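Long-range contacts in uncharacterized protein (Chaetomium thermophilum, PDB 3LPZ), which is Get4, an alpha-solenoid protein of the Get pathway that probably binds Get5 and takes part in the biogenesis and targeting of tail-anchored membrane proteins: residues M121-S125 / L138-V142; L81-F85 / K99-C103; G102-L106 / V141-L145. One frame throughout, in Å; residues are numbered along the deposited sequence. Where two conformers were deposited one is given.

Contact 1 (M121-S125 / L138-V142); sequences MIDWS and LHHVV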
ATOM      1  N   MET A 121      -5.361 -14.025  -0.715  1.00 17.33           N
ATOM      2  CA  MET A 121      -6.079 -13.443   0.414  1.00 18.39           C
ATOM      3  C   MET A 121      -6.595 -12.023   0.039  1.00 18.11           C
ATOM      4  O   MET A 121      -7.770 -11.683   0.265  1.00 17.27           O
ATOM      5  CB  MET A 121      -5.101 -13.402   1.616  1.00 18.97           C
ATOM      6  CG  MET A 121      -5.542 -12.628   2.849  1.00 22.83           C
ATOM      7  SD  MET A 121      -4.188 -12.379   4.046  1.00 24.29           S
ATOM      8  CE  MET A 121      -3.242 -11.009   3.363  1.00 22.99           C
ATOM      9  N   ILE A 122      -5.714 -11.207  -0.549  1.00 18.45           N
ATOM     10  CA  ILE A 122      -6.098  -9.860  -0.983  1.00 19.00           C
ATOM     11  C   ILE A 122      -7.190  -9.929  -2.059  1.00 19.06           C
ATOM     12  O   ILE A 122      -8.147  -9.146  -2.002  1.00 19.38           O
ATOM     13  CB  ILE A 122      -4.894  -9.043  -1.502  1.00 18.90           C
ATOM     14  CG1 ILE A 122      -3.896  -8.734  -0.359  1.00 20.93           C
ATOM     15  CG2 ILE A 122      -5.356  -7.719  -2.244  1.00 20.78           C
ATOM     16  CD1 ILE A 122      -4.418  -7.813   0.718  1.00 22.45           C
ATOM     17  N   ASP A 123      -7.045 -10.859  -3.009  1.00 19.05           N
ATOM     18  CA  ASP A 123      -8.002 -11.026  -4.112  1.00 20.42           C
ATOM     19  C   ASP A 123      -9.355 -11.481  -3.573  1.00 19.44           C
ATOM     20  O   ASP A 123     -10.396 -10.958  -3.970  1.00 19.87           O
ATOM     21  CB  ASP A 123      -7.497 -12.025  -5.174  1.00 21.49           C
ATOM     22  CG  ASP A 123      -8.542 -12.324  -6.231  1.00 25.01           C
ATOM     23  OD1 ASP A 123      -8.676 -11.532  -7.192  1.00 31.08           O
ATOM     24  OD2 ASP A 123      -9.259 -13.329  -6.093  1.00 28.11           O
ATOM     25  N   TRP A 124      -9.361 -12.421  -2.642  1.00 18.22           N
ATOM     26  CA  TRP A 124     -10.643 -12.766  -2.018  1.00 17.96           C
ATOM     27  C   TRP A 124     -11.252 -11.519  -1.342  1.00 17.76           C
ATOM     28  O   TRP A 124     -12.442 -11.273  -1.450  1.00 17.79           O
ATOM     29  CB  TRP A 124     -10.476 -13.912  -1.022  1.00 16.68           C
ATOM     30  CG  TRP A 124     -11.565 -13.972   0.031  1.00 17.67           C
ATOM     31  CD1 TRP A 124     -12.823 -14.533  -0.097  1.00 16.30           C
ATOM     32  CD2 TRP A 124     -11.489 -13.468   1.370  1.00 16.99           C
ATOM     33  NE1 TRP A 124     -13.500 -14.426   1.085  1.00 17.38           N
ATOM     34  CE2 TRP A 124     -12.719 -13.766   1.998  1.00 17.75           C
ATOM     35  CE3 TRP A 124     -10.492 -12.800   2.107  1.00 18.81           C
ATOM     36  CZ2 TRP A 124     -12.991 -13.413   3.332  1.00 17.14           C
ATOM     37  CZ3 TRP A 124     -10.759 -12.442   3.427  1.00 17.32           C
ATOM     38  CH2 TRP A 124     -12.005 -12.758   4.029  1.00 18.36           C
ATOM     39  N   SER A 125     -10.425 -10.722  -0.672  1.00 17.94           N
ATOM     40  CA  SER A 125     -10.950  -9.561   0.052  1.00 18.29           C
ATOM     41  C   SER A 125     -11.516  -8.486  -0.924  1.00 19.30           C
ATOM     42  O   SER A 125     -12.426  -7.750  -0.568  1.00 20.01           O
ATOM     43  CB  SER A 125      -9.894  -8.979   0.988  1.00 17.57           C
ATOM     44  OG  SER A 125      -8.965  -8.156   0.292  1.00 17.51           O
ATOM     45  N   LEU A 138      -6.091  -5.779   5.997  1.00 14.79           N
ATOM     46  CA  LEU A 138      -5.145  -6.742   5.403  1.00 15.17           C
ATOM     47  C   LEU A 138      -3.990  -6.025   4.698  1.00 15.82           C
ATOM     48  O   LEU A 138      -2.813  -6.398   4.888  1.00 15.38           O
ATOM     49  CB  LEU A 138      -5.850  -7.704   4.447  1.00 15.22           C
ATOM     50  CG  LEU A 138      -6.838  -8.713   5.056  1.00 15.02           C
ATOM     51  CD1 LEU A 138      -7.415  -9.567   3.924  1.00 16.54           C
ATOM     52  CD2 LEU A 138      -6.158  -9.634   6.096  1.00 17.30           C
ATOM     53  N   HIS A 139      -4.305  -4.969   3.928  1.00 15.61           N
ATOM     54  CA  HIS A 139      -3.250  -4.155   3.296  1.00 16.30           C
ATOM     55  C   HIS A 139      -2.315  -3.548   4.350  1.00 16.81           C
ATOM     56  O   HIS A 139      -1.087  -3.534   4.171  1.00 17.01           O
ATOM     57  CB  HIS A 139      -3.821  -3.010   2.440  1.00 16.23           C
ATOM     58  CG  HIS A 139      -4.266  -3.438   1.074  1.00 17.72           C
ATOM     59  ND1 HIS A 139      -3.423  -4.060   0.176  1.00 18.72           N
ATOM     60  CD2 HIS A 139      -5.463  -3.323   0.444  1.00 18.05           C
ATOM     61  CE1 HIS A 139      -4.073  -4.305  -0.953  1.00 18.31           C
ATOM     62  NE2 HIS A 139      -5.315  -3.872  -0.816  1.00 19.02           N
ATOM     63  N   HIS A 140      -2.889  -3.023   5.430  1.00 16.21           N
ATOM     64  CA  HIS A 140      -2.077  -2.487   6.503  1.00 16.77           C
ATOM     65  C   HIS A 140      -1.061  -3.508   7.078  1.00 17.09           C
ATOM     66  O   HIS A 140       0.129  -3.230   7.183  1.00 16.90           O
ATOM     67  CB  HIS A 140      -2.927  -1.939   7.642  1.00 16.32           C
ATOM     68  CG  HIS A 140      -2.091  -1.453   8.794  1.00 17.38           C
ATOM     69  ND1 HIS A 140      -1.398  -0.262   8.747  1.00 17.43           N
ATOM     70  CD2 HIS A 140      -1.802  -2.016   9.993  1.00 17.57           C
ATOM     71  CE1 HIS A 140      -0.721  -0.108   9.879  1.00 19.35           C
ATOM     72  NE2 HIS A 140      -0.958  -1.152  10.656  1.00 19.34           N
ATOM     73  N   VAL A 141      -1.565  -4.655   7.504  1.00 17.20           N
ATOM     74  CA  VAL A 141      -0.711  -5.684   8.068  1.00 17.34           C
ATOM     75  C   VAL A 141       0.361  -6.205   7.080  1.00 17.17           C
ATOM     76  O   VAL A 141       1.519  -6.308   7.451  1.00 16.49           O
ATOM     77  CB  VAL A 141      -1.534  -6.821   8.705  1.00 17.28           C
ATOM     78  CG1 VAL A 141      -0.572  -7.910   9.258  1.00 18.12           C
ATOM     79  CG2 VAL A 141      -2.433  -6.227   9.842  1.00 18.05           C
ATOM     80  N   VAL A 142      -0.013  -6.489   5.836  1.00 16.90           N
ATOM     81  CA  VAL A 142       0.951  -6.935   4.834  1.00 17.59           C
ATOM     82  C   VAL A 142       1.998  -5.825   4.654  1.00 18.06           C
ATOM     83  O   VAL A 142       3.203  -6.076   4.606  1.00 17.28           O
ATOM     84  CB  VAL A 142       0.248  -7.244   3.474  1.00 17.85           C
ATOM     85  CG1 VAL A 142       1.268  -7.420   2.330  1.00 18.70           C
ATOM     86  CG2 VAL A 142      -0.652  -8.490   3.618  1.00 19.00           C
TER

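Contact 2 (L81-F85 / K99-C103); sequences LVDTF and KLLGC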
ATOM      1  N   LEU A  81      -7.482 -22.528   2.503  1.00 19.01           N
ATOM      2  CA  LEU A  81      -8.393 -21.856   3.398  1.00 18.51           C
ATOM      3  C   LEU A  81      -9.056 -20.676   2.674  1.00 18.42           C
ATOM      4  O   LEU A  81     -10.266 -20.471   2.793  1.00 17.68           O
ATOM      5  CB  LEU A  81      -7.648 -21.368   4.654  1.00 18.84           C
ATOM      6  CG  LEU A  81      -8.425 -20.435   5.613  1.00 19.97           C
ATOM      7  CD1 LEU A  81      -9.673 -21.164   6.181  1.00 20.82           C
ATOM      8  CD2 LEU A  81      -7.513 -19.876   6.737  1.00 18.09           C
ATOM      9  N   VAL A  82      -8.256 -19.886   1.956  1.00 18.89           N
ATOM     10  CA  VAL A  82      -8.802 -18.767   1.181  1.00 19.18           C
ATOM     11  C   VAL A  82      -9.749 -19.318   0.124  1.00 20.28           C
ATOM     12  O   VAL A  82     -10.827 -18.764  -0.073  1.00 19.59           O
ATOM     13  CB  VAL A  82      -7.709 -17.929   0.453  1.00 18.98           C
ATOM     14  CG1 VAL A  82      -8.365 -16.819  -0.400  1.00 18.97           C
ATOM     15  CG2 VAL A  82      -6.740 -17.312   1.463  1.00 18.27           C
ATOM     16  N   ASP A  83      -9.374 -20.381  -0.590  1.00 21.05           N
ATOM     17  CA  ASP A  83     -10.260 -20.908  -1.625  0.50 22.60           C
ATOM     18  C   ASP A  83     -11.570 -21.432  -1.010  1.00 22.21           C
ATOM     19  O   ASP A  83     -12.635 -21.401  -1.635  1.00 22.35           O
ATOM     20  CB  ASP A  83      -9.530 -21.960  -2.468  0.50 23.51           C
ATOM     21  CG  ASP A  83      -8.663 -21.324  -3.550  0.50 25.83           C
ATOM     22  OD1 ASP A  83      -9.200 -20.628  -4.456  0.50 28.98           O
ATOM     23  OD2 ASP A  83      -7.438 -21.504  -3.504  0.50 29.10           O
ATOM     24  N   THR A  84     -11.473 -21.904   0.234  1.00 21.36           N
ATOM     25  CA  THR A  84     -12.634 -22.381   0.957  1.00 20.57           C
ATOM     26  C   THR A  84     -13.565 -21.212   1.270  1.00 20.20           C
ATOM     27  O   THR A  84     -14.772 -21.360   1.132  1.00 20.22           O
ATOM     28  CB  THR A  84     -12.223 -23.149   2.233  1.00 20.91           C
ATOM     29  OG1 THR A  84     -11.452 -24.301   1.838  1.00 20.36           O
ATOM     30  CG2 THR A  84     -13.449 -23.621   3.027  1.00 19.80           C
ATOM     31  N   PHE A  85     -13.010 -20.061   1.675  1.00 19.56           N
ATOM     32  CA  PHE A  85     -13.821 -18.849   1.933  1.00 20.21           C
ATOM     33  C   PHE A  85     -14.556 -18.438   0.651  1.00 20.33           C
ATOM     34  O   PHE A  85     -15.732 -18.089   0.670  1.00 20.13           O
ATOM     35  CB  PHE A  85     -12.946 -17.678   2.425  1.00 19.22           C
ATOM     36  CG  PHE A  85     -12.558 -17.735   3.909  1.00 20.89           C
ATOM     37  CD1 PHE A  85     -13.389 -18.303   4.869  1.00 22.19           C
ATOM     38  CD2 PHE A  85     -11.374 -17.151   4.344  1.00 23.46           C
ATOM     39  CE1 PHE A  85     -13.021 -18.324   6.244  1.00 22.57           C
ATOM     40  CE2 PHE A  85     -11.000 -17.172   5.714  1.00 23.15           C
ATOM     41  CZ  PHE A  85     -11.834 -17.751   6.654  1.00 20.89           C
ATOM     42  N   LYS A  99      -8.528 -15.185  11.084  1.00 16.56           N
ATOM     43  CA  LYS A  99      -7.910 -16.478  10.732  1.00 17.51           C
ATOM     44  C   LYS A  99      -6.807 -16.291   9.695  1.00 17.02           C
ATOM     45  O   LYS A  99      -5.760 -16.948   9.768  1.00 17.42           O
ATOM     46  CB  LYS A  99      -8.963 -17.465  10.231  1.00 16.99           C
ATOM     47  CG  LYS A  99      -9.878 -17.953  11.333  1.00 19.61           C
ATOM     48  CD  LYS A  99     -10.920 -18.953  10.807  1.00 23.10           C
ATOM     49  CE  LYS A  99     -11.963 -19.326  11.889  1.00 23.31           C
ATOM     50  NZ  LYS A  99     -12.902 -18.205  12.195  1.00 25.57           N
ATOM     51  N   LEU A 100      -7.049 -15.423   8.711  1.00 16.79           N
ATOM     52  CA  LEU A 100      -6.056 -15.199   7.640  1.00 16.63           C
ATOM     53  C   LEU A 100      -4.806 -14.497   8.195  1.00 17.05           C
ATOM     54  O   LEU A 100      -3.674 -14.869   7.830  1.00 16.81           O
ATOM     55  CB  LEU A 100      -6.664 -14.444   6.447  1.00 15.87           C
ATOM     56  CG  LEU A 100      -7.758 -15.249   5.710  1.00 17.16           C
ATOM     57  CD1 LEU A 100      -8.472 -14.374   4.671  1.00 20.92           C
ATOM     58  CD2 LEU A 100      -7.174 -16.485   4.996  1.00 17.68           C
ATOM     59  N   LEU A 101      -5.008 -13.527   9.091  1.00 16.30           N
ATOM     60  CA  LEU A 101      -3.864 -12.853   9.752  1.00 17.94           C
ATOM     61  C   LEU A 101      -3.101 -13.806  10.655  1.00 18.37           C
ATOM     62  O   LEU A 101      -1.880 -13.718  10.760  1.00 19.09           O
ATOM     63  CB  LEU A 101      -4.321 -11.604  10.558  1.00 17.92           C
ATOM     64  CG  LEU A 101      -4.873 -10.468   9.698  1.00 17.95           C
ATOM     65  CD1 LEU A 101      -5.506  -9.431  10.600  1.00 20.17           C
ATOM     66  CD2 LEU A 101      -3.750  -9.820   8.829  1.00 20.36           C
ATOM     67  N   GLY A 102      -3.812 -14.729  11.301  1.00 18.84           N
ATOM     68  CA  GLY A 102      -3.149 -15.740  12.119  1.00 19.58           C
ATOM     69  C   GLY A 102      -2.210 -16.599  11.264  1.00 20.01           C
ATOM     70  O   GLY A 102      -1.093 -16.946  11.713  1.00 21.81           O
ATOM     71  N   CYS A 103      -2.642 -16.969  10.060  1.00 19.43           N
ATOM     72  CA  CYS A 103      -1.756 -17.720   9.136  1.00 19.34           C
ATOM     73  C   CYS A 103      -0.588 -16.857   8.640  1.00 18.84           C
ATOM     74  O   CYS A 103       0.589 -17.281   8.682  1.00 17.84           O
ATOM     75  CB  CYS A 103      -2.535 -18.270   7.930  1.00 19.73           C
ATOM     76  SG  CYS A 103      -3.777 -19.528   8.360  1.00 22.44           S
TER

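Contact 3 (G102-L106 / V141-L145); sequences GCLRL and VVGTL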
ATOM      1  N   GLY A 102      -3.812 -14.729  11.301  1.00 18.84           N
ATOM      2  CA  GLY A 102      -3.149 -15.740  12.119  1.00 19.58           C
ATOM      3  C   GLY A 102      -2.210 -16.599  11.264  1.00 20.01           C
ATOM      4  O   GLY A 102      -1.093 -16.946  11.713  1.00 21.81           O
ATOM      5  N   CYS A 103      -2.642 -16.969  10.060  1.00 19.43           N
ATOM      6  CA  CYS A 103      -1.756 -17.720   9.136  1.00 19.34           C
ATOM      7  C   CYS A 103      -0.588 -16.857   8.640  1.00 18.84           C
ATOM      8  O   CYS A 103       0.589 -17.281   8.682  1.00 17.84           O
ATOM      9  CB  CYS A 103      -2.535 -18.270   7.930  1.00 19.73           C
ATOM     10  SG  CYS A 103      -3.777 -19.528   8.360  1.00 22.44           S
ATOM     11  N   LEU A 104      -0.923 -15.651   8.188  1.00 18.58           N
ATOM     12  CA  LEU A 104       0.052 -14.706   7.612  1.00 19.54           C
ATOM     13  C   LEU A 104       1.282 -14.508   8.490  1.00 20.18           C
ATOM     14  O   LEU A 104       2.433 -14.565   8.009  1.00 19.61           O
ATOM     15  CB  LEU A 104      -0.606 -13.332   7.385  1.00 19.38           C
ATOM     16  CG  LEU A 104       0.270 -12.255   6.705  1.00 20.49           C
ATOM     17  CD1 LEU A 104       0.695 -12.725   5.323  1.00 20.56           C
ATOM     18  CD2 LEU A 104      -0.455 -10.867   6.598  1.00 17.64           C
ATOM     19  N   ARG A 105       1.031 -14.257   9.775  1.00 21.23           N
ATOM     20  CA  ARG A 105       2.092 -13.899  10.700  1.00 22.49           C
ATOM     21  C   ARG A 105       2.979 -15.099  11.041  1.00 23.21           C
ATOM     22  O   ARG A 105       4.060 -14.929  11.579  1.00 23.55           O
ATOM     23  CB  ARG A 105       1.507 -13.298  11.968  1.00 23.11           C
ATOM     24  CG  ARG A 105       0.835 -11.941  11.720  1.00 25.31           C
ATOM     25  CD  ARG A 105       0.532 -11.285  13.064  1.00 28.30           C
ATOM     26  NE  ARG A 105      -0.196 -10.006  12.985  1.00 31.96           N
ATOM     27  CZ  ARG A 105       0.365  -8.819  12.752  1.00 33.54           C
ATOM     28  NH1 ARG A 105       1.674  -8.729  12.516  1.00 33.92           N
ATOM     29  NH2 ARG A 105      -0.391  -7.711  12.738  1.00 31.95           N
ATOM     30  N   LEU A 106       2.531 -16.312  10.719  1.00 23.61           N
ATOM     31  CA  LEU A 106       3.352 -17.497  10.990  1.00 24.14           C
ATOM     32  C   LEU A 106       4.232 -17.974   9.838  1.00 24.92           C
ATOM     33  O   LEU A 106       5.055 -18.868  10.029  1.00 25.74           O
ATOM     34  CB  LEU A 106       2.493 -18.638  11.546  1.00 24.00           C
ATOM     35  CG  LEU A 106       1.856 -18.418  12.934  1.00 24.19           C
ATOM     36  CD1 LEU A 106       0.741 -19.459  13.168  1.00 24.92           C
ATOM     37  CD2 LEU A 106       2.878 -18.487  14.062  1.00 25.04           C
ATOM     38  N   VAL A 141      -1.565  -4.655   7.504  1.00 17.20           N
ATOM     39  CA  VAL A 141      -0.711  -5.684   8.068  1.00 17.34           C
ATOM     40  C   VAL A 141       0.361  -6.205   7.080  1.00 17.17           C
ATOM     41  O   VAL A 141       1.519  -6.308   7.451  1.00 16.49           O
ATOM     42  CB  VAL A 141      -1.534  -6.821   8.705  1.00 17.28           C
ATOM     43  CG1 VAL A 141      -0.572  -7.910   9.258  1.00 18.12           C
ATOM     44  CG2 VAL A 141      -2.433  -6.227   9.842  1.00 18.05           C
ATOM     45  N   VAL A 142      -0.013  -6.489   5.836  1.00 16.90           N
ATOM     46  CA  VAL A 142       0.951  -6.935   4.834  1.00 17.59           C
ATOM     47  C   VAL A 142       1.998  -5.825   4.654  1.00 18.06           C
ATOM     48  O   VAL A 142       3.203  -6.076   4.606  1.00 17.28           O
ATOM     49  CB  VAL A 142       0.248  -7.244   3.474  1.00 17.85           C
ATOM     50  CG1 VAL A 142       1.268  -7.420   2.330  1.00 18.70           C
ATOM     51  CG2 VAL A 142      -0.652  -8.490   3.618  1.00 19.00           C
ATOM     52  N   GLY A 143       1.514  -4.585   4.586  1.00 18.70           N
ATOM     53  CA  GLY A 143       2.398  -3.442   4.431  1.00 19.48           C
ATOM     54  C   GLY A 143       3.384  -3.326   5.581  1.00 20.06           C
ATOM     55  O   GLY A 143       4.583  -3.095   5.344  1.00 20.35           O
ATOM     56  N   THR A 144       2.908  -3.517   6.816  1.00 19.50           N
ATOM     57  CA  THR A 144       3.824  -3.444   7.975  1.00 20.33           C
ATOM     58  C   THR A 144       4.848  -4.596   8.002  1.00 20.56           C
ATOM     59  O   THR A 144       6.010  -4.396   8.384  1.00 19.27           O
ATOM     60  CB  THR A 144       3.122  -3.372   9.336  1.00 20.45           C
ATOM     61  OG1 THR A 144       2.494  -4.644   9.617  1.00 26.29           O
ATOM     62  CG2 THR A 144       2.073  -2.259   9.314  1.00 18.29           C
ATOM     63  N   LEU A 145       4.422  -5.773   7.582  1.00 20.18           N
ATOM     64  CA  LEU A 145       5.333  -6.895   7.451  1.00 21.83           C
ATOM     65  C   LEU A 145       6.435  -6.592   6.437  1.00 21.33           C
ATOM     66  O   LEU A 145       7.613  -6.845   6.708  1.00 22.04           O
ATOM     67  CB  LEU A 145       4.561  -8.175   7.072  1.00 22.64           C
ATOM     68  CG  LEU A 145       4.232  -9.250   8.119  1.00 26.66           C
ATOM     69  CD1 LEU A 145       4.192  -8.789   9.595  1.00 27.98           C
ATOM     70  CD2 LEU A 145       2.953  -9.995   7.728  1.00 28.23           C
TER
HETATM   71  O   HOH W   1       0.839  -5.186  11.905  1.00 40.37           O
HETATM   72  O   HOH W   2       3.371  -6.357  11.689  1.00 47.92           O

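Contact 1 (M121-S125 / L138-V142)
Helices 112-128 and 136-148 form an antiparallel helical hairpin, one of the paired-helix layers of the Get4 alpha-solenoid. The short axes of 121-125 and 138-142 pass 11.3 Å apart at 162°, and the backbones come nearest at Ile122 and Leu138, whose CA atoms are 7.2 Å apart. No hydrogen bond crosses between the segments; buried side chains do the work. Met121 points toward the partner helix and reaches along it: CG lies 3.7 Å from Leu138 CD1, while the terminal CE, 3.6 Å from Val142 CG2, meets the next turn. Ile122 leaves its backbone sideways, but CD1 swings back to 4.0 Å from Leu138 CB. The same CD1 makes a CH-pi contact over the face of His139, 4.1 Å from the ring centroid and 21° off its normal. Both ring nitrogens of His139 are hydrogen-bonded, to His158 and the carbonyl of Ala133, while a face of the ring meets Ile122. Asp123 turns outward to salt bridges with Arg86 and Lys127. The Trp124 side chain packs mainly against the preceding hairpin, 71-88/94-104, and its NE1 bonds to the carbonyl of Gln90; its ring edge touches Leu138, where Trp124 CZ3 is 4.4 Å from Leu138 CD1. Ser125, one turn beyond Met121, presents CB to the same methyl, Leu138 CD1, at 3.9 Å. Its hydroxyl is also bonded to Asp135 N, in the connection just before helix 136-148, and within its own helix Ser125 OG donates to Ile122 O at 2.6 Å.

Contact 2 (L81-F85 / K99-C103)
Leu100, in the m,t rotamer, pushes its isobutyl group from helix 94-104 into the hollow formed by Leu81, Val82 and Phe85 on helix 71-88. Its CD2 meets Leu81 CD2 at 3.8 Å and Val82 CG2 at 3.7 Å, and its CG lies 3.8 Å from Phe85 CE2. Leu81, with chi1 t and chi2 p, sends CD2 across the gap, where it also reaches Cys103 SG at 4.1 Å. Phe85, with chi1 near -79°, brings its ring edge rather than its face to Leu100 CG and to Lys99 CD, the latter 4.4 Å from CZ. Lys99 starts toward helix 71-88, but its chain, extended through chi2 and chi3, carries NZ away. The segments run antiparallel at 167°, with axes 11.8 Å apart. In the alpha-solenoid this hairpin is flanked by helix 51-67, which touches Phe85 and Lys99, and by helix 112-128, whose Phe117 and Trp124 pack on Val82 and Leu100.

Contact 3 (G102-L106 / V141-L145)
Apolar packing centres on Leu104, which points from 102-106 toward helix 136-148 and settles among three side chains. Its CD2 lies 4.0 Å from Val141 CG1 and 3.8 Å from Val142 CG2, and its CG is 3.7 Å from Leu145 CD2. Val141 and Leu145, one turn apart, both point back toward it, while the CA-to-CB bond of Val142 points sideways, its CG2 still touching Leu104. These residues belong to the second helices of two successive hairpins, 94-104 and 136-148, so the contact is an inter-repeat one of the alpha-solenoid, joining one layer to the next. Helix 112-128, which lies between them in the chain, also packs here: Phe117 and Val118 on Leu104, Met121 on Val142. At the solvent-exposed side of the contact, Arg105 extends through chi2 and chi3 so that its guanidinium lies with a face over Val141 CG1, 3.5 Å from Arg105 NH2, and its NH1 comes within 3.9 Å of Leu145 CD1. Polar bonding is indirect, with no hydrogen bond made directly between the segments. Two waters bridge Arg105 to Thr144. The first accepts from Arg105 NH2 (2.9 Å) and donates to Thr144 OG1 (2.9 Å); the second accepts from Arg105 NH1 (3.0 Å) and donates to Thr144 OG1 (2.8 Å). Thr144 OG1 spends its own proton within its helix, on Val141 O at 2.9 Å.

From the N terminus, contact 2 comes first: helix 71-88 turns back as helix 94-104, closing a loop of 13 residues. Contact 3 starts where contact 2 ends, sharing Gly102 and Cys103, and spans 34 residues to helix 136-148. Contact 1 opens inside that span, at 121-125, and closes over 12 residues on the same helix, sharing Val141 and Val142 with contact 3. Contacts 2 and 1 thus close successive hairpins in series, and contact 3 joins their second helices. Helix 112-128 fills in between: Trp124 of contact 1 packs on Phe85, Val82 and Leu100 of contact 2. Leu101 of helix 94-104 reaches Leu138 and Val141 of helix 136-148 directly.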